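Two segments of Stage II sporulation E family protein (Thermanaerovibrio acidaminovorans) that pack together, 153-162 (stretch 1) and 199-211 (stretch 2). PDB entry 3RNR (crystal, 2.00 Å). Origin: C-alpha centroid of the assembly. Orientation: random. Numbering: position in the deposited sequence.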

# COMPACT_ATOMS: atom_id res chain seq x y z
N PRO B 153 20.87 -9.95 -2.76
CA PRO B 153 20.27 -11.23 -2.35
C PRO B 153 19.86 -11.22 -0.88
O PRO B 153 20.66 -10.84 -0.03
CB PRO B 153 21.42 -12.24 -2.55
CG PRO B 153 22.42 -11.55 -3.40
CD PRO B 153 22.29 -10.09 -3.11
N LEU B 154 18.65 -11.67 -0.57
CA LEU B 154 18.22 -11.73 0.82
C LEU B 154 17.91 -13.16 1.18
O LEU B 154 17.59 -13.96 0.31
CB LEU B 154 16.97 -10.88 1.06
CG LEU B 154 16.99 -9.36 0.83
CD1 LEU B 154 15.65 -8.77 1.25
CD2 LEU B 154 18.12 -8.70 1.60
N GLU B 155 17.95 -13.46 2.48
CA GLU B 155 17.57 -14.76 3.01
C GLU B 155 16.32 -14.51 3.82
O GLU B 155 16.04 -13.38 4.21
CB GLU B 155 18.65 -15.29 3.96
CG GLU B 155 20.03 -15.44 3.35
CD GLU B 155 20.16 -16.68 2.48
OE1 GLU B 155 19.25 -17.54 2.51
OE2 GLU B 155 21.17 -16.79 1.76
N ALA B 156 15.52 -15.55 4.03
CA ALA B 156 14.30 -15.41 4.79
C ALA B 156 14.59 -14.72 6.12
O ALA B 156 15.57 -15.04 6.80
CB ALA B 156 13.67 -16.76 5.03
N GLY B 157 13.73 -13.76 6.50
CA GLY B 157 13.88 -13.07 7.77
C GLY B 157 14.66 -11.77 7.64
O GLY B 157 14.62 -10.92 8.54
N GLU B 158 15.42 -11.65 6.56
CA GLU B 158 16.02 -10.39 6.14
C GLU B 158 15.02 -9.49 5.41
O GLU B 158 13.99 -9.96 4.93
CB GLU B 158 17.29 -10.63 5.34
CG GLU B 158 18.36 -11.33 6.16
CD GLU B 158 19.55 -11.76 5.33
OE1 GLU B 158 19.50 -11.63 4.10
OE2 GLU B 158 20.54 -12.24 5.92
N GLY B 159 15.30 -8.20 5.36
CA GLY B 159 14.34 -7.31 4.73
C GLY B 159 14.85 -5.90 4.51
O GLY B 159 16.06 -5.65 4.51
N VAL B 160 13.91 -4.99 4.28
CA VAL B 160 14.24 -3.61 4.00
C VAL B 160 13.26 -2.69 4.73
O VAL B 160 12.08 -3.02 4.89
CB VAL B 160 14.22 -3.35 2.47
CG1 VAL B 160 12.84 -3.69 1.89
CG2 VAL B 160 14.62 -1.89 2.15
N LEU B 161 13.78 -1.55 5.17
CA LEU B 161 12.97 -0.54 5.84
C LEU B 161 13.17 0.80 5.16
O LEU B 161 14.31 1.21 4.91
CB LEU B 161 13.36 -0.45 7.32
CG LEU B 161 12.74 0.69 8.13
CD1 LEU B 161 11.37 0.28 8.59
CD2 LEU B 161 13.61 1.04 9.33
N VAL B 162 12.07 1.47 4.82
CA VAL B 162 12.13 2.83 4.31
C VAL B 162 11.52 3.81 5.34
O VAL B 162 10.55 3.48 6.02
CB VAL B 162 11.48 2.97 2.91
CG1 VAL B 162 12.27 2.16 1.86
CG2 VAL B 162 10.02 2.53 2.93
N PRO B 199 17.54 4.39 13.81
CA PRO B 199 18.13 5.50 13.05
C PRO B 199 17.06 6.44 12.48
O PRO B 199 17.08 6.71 11.29
CB PRO B 199 18.87 4.79 11.92
CG PRO B 199 18.04 3.57 11.66
CD PRO B 199 17.48 3.15 13.02
N TYR B 200 16.18 6.96 13.33
CA TYR B 200 15.10 7.83 12.87
C TYR B 200 14.32 8.41 14.04
O TYR B 200 14.43 7.92 15.17
CB TYR B 200 14.14 7.08 11.94
CG TYR B 200 13.67 5.73 12.45
CD1 TYR B 200 12.69 5.63 13.43
CD2 TYR B 200 14.19 4.55 11.92
CE1 TYR B 200 12.26 4.38 13.89
CE2 TYR B 200 13.76 3.31 12.36
CZ TYR B 200 12.80 3.23 13.35
OH TYR B 200 12.39 2.00 13.78
N GLN B 201 13.56 9.46 13.77
CA GLN B 201 12.89 10.21 14.84
C GLN B 201 11.71 9.40 15.35
O GLN B 201 11.20 8.54 14.64
CB GLN B 201 12.41 11.57 14.33
CG GLN B 201 13.46 12.38 13.58
CD GLN B 201 14.71 12.65 14.40
OE1 GLN B 201 14.64 13.28 15.45
NE2 GLN B 201 15.85 12.16 13.92
N ASP B 202 11.29 9.68 16.58
CA ASP B 202 10.12 9.04 17.18
C ASP B 202 8.85 9.19 16.35
O ASP B 202 7.96 8.35 16.40
CB ASP B 202 9.86 9.63 18.58
CG ASP B 202 10.81 9.08 19.63
OD1 ASP B 202 11.49 8.07 19.34
OD2 ASP B 202 10.86 9.65 20.74
N ASN B 203 8.76 10.28 15.59
CA ASN B 203 7.57 10.52 14.76
C ASN B 203 7.69 10.02 13.31
O ASN B 203 6.86 10.36 12.45
CB ASN B 203 7.10 11.98 14.84
CG ASN B 203 8.12 12.95 14.28
OD1 ASN B 203 9.22 12.56 13.89
ND2 ASN B 203 7.74 14.23 14.24
N ALA B 204 8.77 9.28 13.02
CA ALA B 204 9.03 8.83 11.66
C ALA B 204 7.90 8.02 11.04
O ALA B 204 7.20 7.29 11.73
CB ALA B 204 10.33 8.01 11.61
N THR B 205 7.73 8.15 9.73
CA THR B 205 6.82 7.29 8.99
C THR B 205 7.65 6.13 8.45
O THR B 205 8.73 6.35 7.90
CB THR B 205 6.12 8.06 7.84
OG1 THR B 205 5.26 9.06 8.40
CG2 THR B 205 5.27 7.13 7.00
N LEU B 206 7.14 4.90 8.62
CA LEU B 206 7.92 3.70 8.35
C LEU B 206 7.14 2.72 7.50
O LEU B 206 5.93 2.59 7.66
CB LEU B 206 8.28 2.98 9.67
CG LEU B 206 9.09 3.71 10.74
CD1 LEU B 206 9.30 2.79 11.94
CD2 LEU B 206 10.44 4.18 10.17
N ALA B 207 7.85 2.05 6.60
CA ALA B 207 7.27 0.93 5.87
C ALA B 207 8.37 -0.09 5.67
O ALA B 207 9.55 0.26 5.50
CB ALA B 207 6.71 1.37 4.53
N LEU B 208 8.01 -1.37 5.70
CA LEU B 208 9.03 -2.39 5.62
C LEU B 208 8.57 -3.66 4.94
O LEU B 208 7.38 -3.98 4.92
CB LEU B 208 9.58 -2.71 7.01
CG LEU B 208 8.57 -3.24 8.01
CD1 LEU B 208 8.70 -4.75 8.10
CD2 LEU B 208 8.83 -2.59 9.37
N VAL B 209 9.51 -4.40 4.40
CA VAL B 209 9.26 -5.72 3.84
C VAL B 209 10.21 -6.73 4.46
O VAL B 209 11.35 -6.44 4.61
CB VAL B 209 9.42 -5.76 2.35
CG1 VAL B 209 9.15 -7.16 1.82
CG2 VAL B 209 8.56 -4.76 1.68
N ILE B 210 9.71 -7.89 4.82
CA ILE B 210 10.52 -9.01 5.29
C ILE B 210 10.29 -10.19 4.37
O ILE B 210 9.18 -10.54 4.10
CB ILE B 210 10.15 -9.46 6.68
CG1 ILE B 210 10.13 -8.32 7.66
CG2 ILE B 210 11.08 -10.53 7.15
CD1 ILE B 210 11.37 -7.71 7.86
N LEU B 211 11.36 -10.78 3.90
CA LEU B 211 11.27 -11.90 3.01
C LEU B 211 10.67 -13.12 3.72
O LEU B 211 11.13 -13.46 4.77
CB LEU B 211 12.64 -12.22 2.47
CG LEU B 211 12.71 -13.38 1.51
CD1 LEU B 211 11.73 -13.26 0.46
CD2 LEU B 211 14.04 -13.51 0.93

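The two stretches join as neighbouring antiparallel strands, 159-162 against 205-210, their axes 4.7 Å apart at closest approach and their directions 175° apart. Stretch 1 enters through a loop. Leu154, buried, turns toward the other stretch, and its CB lies 3.9 Å from Leu211 CD2, an apolar contact between aliphatic groups.

A type II turn from Glu155 to Glu158 follows, closed by Glu158 N donating to Glu155 O at 3.0 Å. The Glu158 side chain reaches back within its own stretch, its OE1 accepting from Glu155 N at 2.9 Å. Gly157 has a positive phi, 94°, at which a CB would jam against the preceding carbonyl oxygen; glycine avoids this, and its N donates to Leu211 O (3.1 Å). Glu158 O in turn accepts from Leu211 N (2.9 Å), so the ladder of backbone bonds extends into the turn.

Gly159 faces Ile210 in a non-hydrogen-bonded pair. Its backbone is nearly fully extended, and its CA sits 3.1 Å from Val209 O, in a CA-H...O contact; a CB here would clash with that oxygen and with Ile210 CD1.

Val160 and Val209 form a hydrogen-bonded pair, each N donating to the other's O at 3.0 Å. Their branched side chains suit extended strands and share one face, with Val160 CG1 4.0 Å from Val209 CB.

Leu161, paired with Leu208, points to the other face. Its flexible, forked side chain reaches several partners: CD1 lies 3.8 Å from Leu208 CB and 4.2 Å from Leu206 CB, while CD2 approaches Tyr200 CE2 at 3.8 Å, obliquely to the ring.

Val162 returns to the face of Val160. Its N donates to Ala207 O (2.9 Å), and Ala207 N to Val162 O (3.1 Å). Here valine meets a small methyl, with Val162 CG2 3.9 Å from Ala207 CB.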